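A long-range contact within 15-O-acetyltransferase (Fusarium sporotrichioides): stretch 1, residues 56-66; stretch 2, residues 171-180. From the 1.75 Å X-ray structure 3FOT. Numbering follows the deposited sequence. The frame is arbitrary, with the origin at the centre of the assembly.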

# COMPACT_ATOMS: atom_id res chain seq x y z
N ALA A 56 -4.86 -1.24 9.30
CA ALA A 56 -5.43 -1.25 10.64
C ALA A 56 -6.61 -0.30 10.64
O ALA A 56 -6.45 0.91 10.34
CB ALA A 56 -4.37 -0.83 11.69
N THR A 57 -7.80 -0.84 10.89
CA THR A 57 -9.00 0.01 10.92
C THR A 57 -9.51 -0.01 12.36
O THR A 57 -9.57 -1.06 12.99
CB THR A 57 -10.09 -0.40 9.89
OG1 THR A 57 -10.58 -1.73 10.16
CG2 THR A 57 -9.56 -0.34 8.42
N SER A 58 -9.85 1.15 12.91
CA SER A 58 -10.47 1.20 14.22
C SER A 58 -11.91 1.60 13.99
O SER A 58 -12.17 2.63 13.37
CB SER A 58 -9.80 2.25 15.10
OG SER A 58 -10.21 2.10 16.43
N LEU A 59 -12.83 0.79 14.50
CA LEU A 59 -14.25 1.01 14.27
C LEU A 59 -14.91 1.27 15.62
O LEU A 59 -14.40 0.86 16.67
CB LEU A 59 -14.89 -0.21 13.60
CG LEU A 59 -14.24 -0.86 12.37
CD1 LEU A 59 -15.11 -2.04 11.93
CD2 LEU A 59 -14.07 0.09 11.22
N ARG A 60 -16.04 1.95 15.59
CA ARG A 60 -16.82 2.16 16.81
C ARG A 60 -18.23 1.62 16.59
O ARG A 60 -18.84 1.85 15.56
CB ARG A 60 -16.87 3.64 17.16
CG ARG A 60 -17.57 3.91 18.48
CD ARG A 60 -17.35 5.33 19.02
NE ARG A 60 -15.94 5.77 19.01
CZ ARG A 60 -15.04 5.51 19.96
NH1 ARG A 60 -15.35 4.81 21.04
NH2 ARG A 60 -13.80 5.98 19.83
N ASN A 61 -18.76 0.92 17.59
CA ASN A 61 -20.11 0.44 17.56
C ASN A 61 -21.09 1.61 17.71
O ASN A 61 -21.22 2.18 18.81
CB ASN A 61 -20.35 -0.60 18.66
CG ASN A 61 -21.80 -1.08 18.68
OD1 ASN A 61 -22.59 -0.73 17.79
ND2 ASN A 61 -22.15 -1.92 19.66
N ILE A 62 -21.72 2.01 16.61
CA ILE A 62 -22.70 3.10 16.66
C ILE A 62 -24.10 2.60 16.31
O ILE A 62 -25.00 3.38 15.99
CB ILE A 62 -22.32 4.30 15.78
CG1 ILE A 62 -22.12 3.88 14.31
CG2 ILE A 62 -21.09 4.99 16.35
CD1 ILE A 62 -22.27 5.06 13.32
N ALA A 63 -24.26 1.29 16.37
CA ALA A 63 -25.48 0.65 15.95
C ALA A 63 -26.68 1.00 16.84
O ALA A 63 -26.50 1.42 18.00
CB ALA A 63 -25.27 -0.85 15.91
N PRO A 64 -27.90 0.80 16.30
CA PRO A 64 -29.11 0.91 17.13
C PRO A 64 -28.93 -0.04 18.31
O PRO A 64 -28.30 -1.09 18.17
CB PRO A 64 -30.23 0.39 16.22
CG PRO A 64 -29.72 0.47 14.81
CD PRO A 64 -28.20 0.40 14.91
N ALA A 65 -29.48 0.32 19.46
CA ALA A 65 -29.31 -0.51 20.67
C ALA A 65 -29.77 -1.96 20.47
O ALA A 65 -29.20 -2.90 21.05
CB ALA A 65 -30.06 0.12 21.83
N SER A 66 -30.77 -2.14 19.62
CA SER A 66 -31.34 -3.46 19.33
C SER A 66 -30.48 -4.33 18.39
O SER A 66 -30.87 -5.47 18.07
CB SER A 66 -32.73 -3.29 18.74
OG SER A 66 -32.67 -2.68 17.47
N PRO A 171 -21.63 -9.30 24.26
CA PRO A 171 -22.13 -8.21 23.42
C PRO A 171 -21.17 -7.01 23.46
O PRO A 171 -20.68 -6.62 24.54
CB PRO A 171 -23.48 -7.85 24.04
CG PRO A 171 -23.88 -9.05 24.84
CD PRO A 171 -22.58 -9.64 25.34
N ILE A 172 -20.89 -6.48 22.28
CA ILE A 172 -19.97 -5.36 22.16
C ILE A 172 -20.77 -4.11 22.55
O ILE A 172 -21.77 -3.81 21.94
CB ILE A 172 -19.37 -5.28 20.75
CG1 ILE A 172 -18.43 -6.49 20.51
CG2 ILE A 172 -18.60 -3.95 20.58
CD1 ILE A 172 -18.27 -6.81 19.06
N PRO A 173 -20.35 -3.44 23.64
CA PRO A 173 -21.14 -2.32 24.14
C PRO A 173 -21.33 -1.21 23.11
O PRO A 173 -20.49 -1.04 22.21
CB PRO A 173 -20.31 -1.83 25.32
CG PRO A 173 -19.55 -3.03 25.79
CD PRO A 173 -19.18 -3.73 24.49
N GLN A 174 -22.41 -0.44 23.26
CA GLN A 174 -22.60 0.78 22.50
C GLN A 174 -21.36 1.64 22.67
O GLN A 174 -20.86 1.76 23.80
CB GLN A 174 -23.81 1.56 23.03
CG GLN A 174 -25.12 1.15 22.38
CD GLN A 174 -25.08 1.43 20.89
OE1 GLN A 174 -24.70 2.53 20.47
NE2 GLN A 174 -25.42 0.44 20.09
N ASP A 175 -20.86 2.19 21.56
CA ASP A 175 -19.67 3.05 21.49
C ASP A 175 -18.33 2.42 21.83
O ASP A 175 -17.32 3.11 21.89
CB ASP A 175 -19.89 4.36 22.24
CG ASP A 175 -21.08 5.10 21.70
OD1 ASP A 175 -21.12 5.35 20.46
OD2 ASP A 175 -22.02 5.35 22.48
N ALA A 176 -18.32 1.10 22.01
CA ALA A 176 -17.07 0.36 22.16
C ALA A 176 -16.38 0.27 20.80
O ALA A 176 -17.03 0.34 19.75
CB ALA A 176 -17.34 -1.02 22.69
N THR A 177 -15.06 0.13 20.86
CA THR A 177 -14.20 0.02 19.68
C THR A 177 -14.11 -1.44 19.27
O THR A 177 -13.99 -2.34 20.12
CB THR A 177 -12.81 0.56 20.08
OG1 THR A 177 -12.94 1.99 20.24
CG2 THR A 177 -11.74 0.25 19.05
N VAL A 178 -14.19 -1.70 17.97
CA VAL A 178 -13.78 -2.98 17.40
C VAL A 178 -12.65 -2.62 16.44
O VAL A 178 -12.82 -1.74 15.60
CB VAL A 178 -14.90 -3.67 16.61
CG1 VAL A 178 -14.36 -4.93 15.93
CG2 VAL A 178 -16.08 -4.06 17.52
N GLU A 179 -11.50 -3.28 16.57
CA GLU A 179 -10.38 -3.02 15.65
C GLU A 179 -10.34 -4.15 14.64
O GLU A 179 -10.59 -5.30 14.99
CB GLU A 179 -9.06 -2.98 16.44
CG GLU A 179 -9.01 -1.90 17.53
CD GLU A 179 -8.14 -0.69 17.17
OE1 GLU A 179 -7.12 -0.83 16.44
OE2 GLU A 179 -8.44 0.42 17.66
N ILE A 180 -10.00 -3.83 13.39
CA ILE A 180 -9.74 -4.91 12.44
C ILE A 180 -8.35 -4.68 11.86
O ILE A 180 -8.06 -3.59 11.38
CB ILE A 180 -10.78 -4.94 11.29
CG1 ILE A 180 -12.22 -4.99 11.84
CG2 ILE A 180 -10.50 -6.10 10.35
CD1 ILE A 180 -13.31 -5.01 10.74
O HOH W 1 -25.54 -2.37 19.87

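Residues 56-61 and 177-180 form neighbouring antiparallel strands, with axes 4.5 Å apart at closest approach and chain directions 154° apart. Thr57 pairs with Ile180 through two backbone hydrogen bonds, Thr57 N to Ile180 O and Ile180 N to Thr57 O, both 2.8 Å. Leu59 and Val178 form the next such pair. Leu59 N donates to Val178 O at 2.8 Å, and Val178 N donates to Leu59 O at 2.9 Å. Ser58 with Glu179, a non-hydrogen-bonded pair, lies between them; Arg60 with Thr177, another, follows the Leu59 pair. Here the backbones come closer, with Ser58 CA and Glu179 CA 4.5 Å apart. CA-H...O contacts add to the pairing; in the shortest, Thr177 CA lies 3.1 Å from Leu59 O.

Just before the strand of stretch 2, a type II turn runs from Pro173 to Ala176. It is closed by Ala176 N to Pro173 O at 3.1 Å. Asp175 takes the third position with a positive phi of 66°. Asn61 continues the backbone contact into this turn. Asn61 N donates to Ala176 O at 2.8 Å, and Asn61 O accepts from Asp175 N at 2.8 Å.

The side chains alternate between the two sheet faces. Thr57, Leu59, Val178 and Ile180 share one face, and all are buried. Leu59 CD1 packs 3.7 Å from Ile180 CD1, an apolar contact suited to this setting. Thr57 OG1 also makes a weak hydrogen bond to Ile180 O at 3.4 Å.

The other face carries Ser58, Arg60, Thr177 and Glu179. All are partly exposed, and polar groups suit that position. Ser58 OG donates to Glu179 OE2 at 2.7 Å, joining the side chains of a directly paired couple. The end of Arg60 comes nearer stretch 2, and Arg60 NH1 donates to Asp175 O at 2.7 Å. The carbonyl lies near the guanidinium plane, where the N-H groups point. Arg60 NE and NH2 are bonded elsewhere in the structure.

Asn61 is buried, and its amide serves both stretches. Asn61 ND2 makes weak hydrogen bonds to Ile172 O at 3.0 Å and Pro173 O at 3.2 Å. Asn61 OD1 accepts from Ala63 N at 3.0 Å, tying the amide to its own loop.

Gln174 starts out pointing away, but its chain folds back with chi1 and chi2 both m. Gln174 NE2 thereby reaches Ala63 O at 2.5 Å, a short contact but a weak hydrogen bond by its angle. Gln174 NE2 also donates to the O of water 1 at 2.8 Å. Together the stretches bury 762 Å².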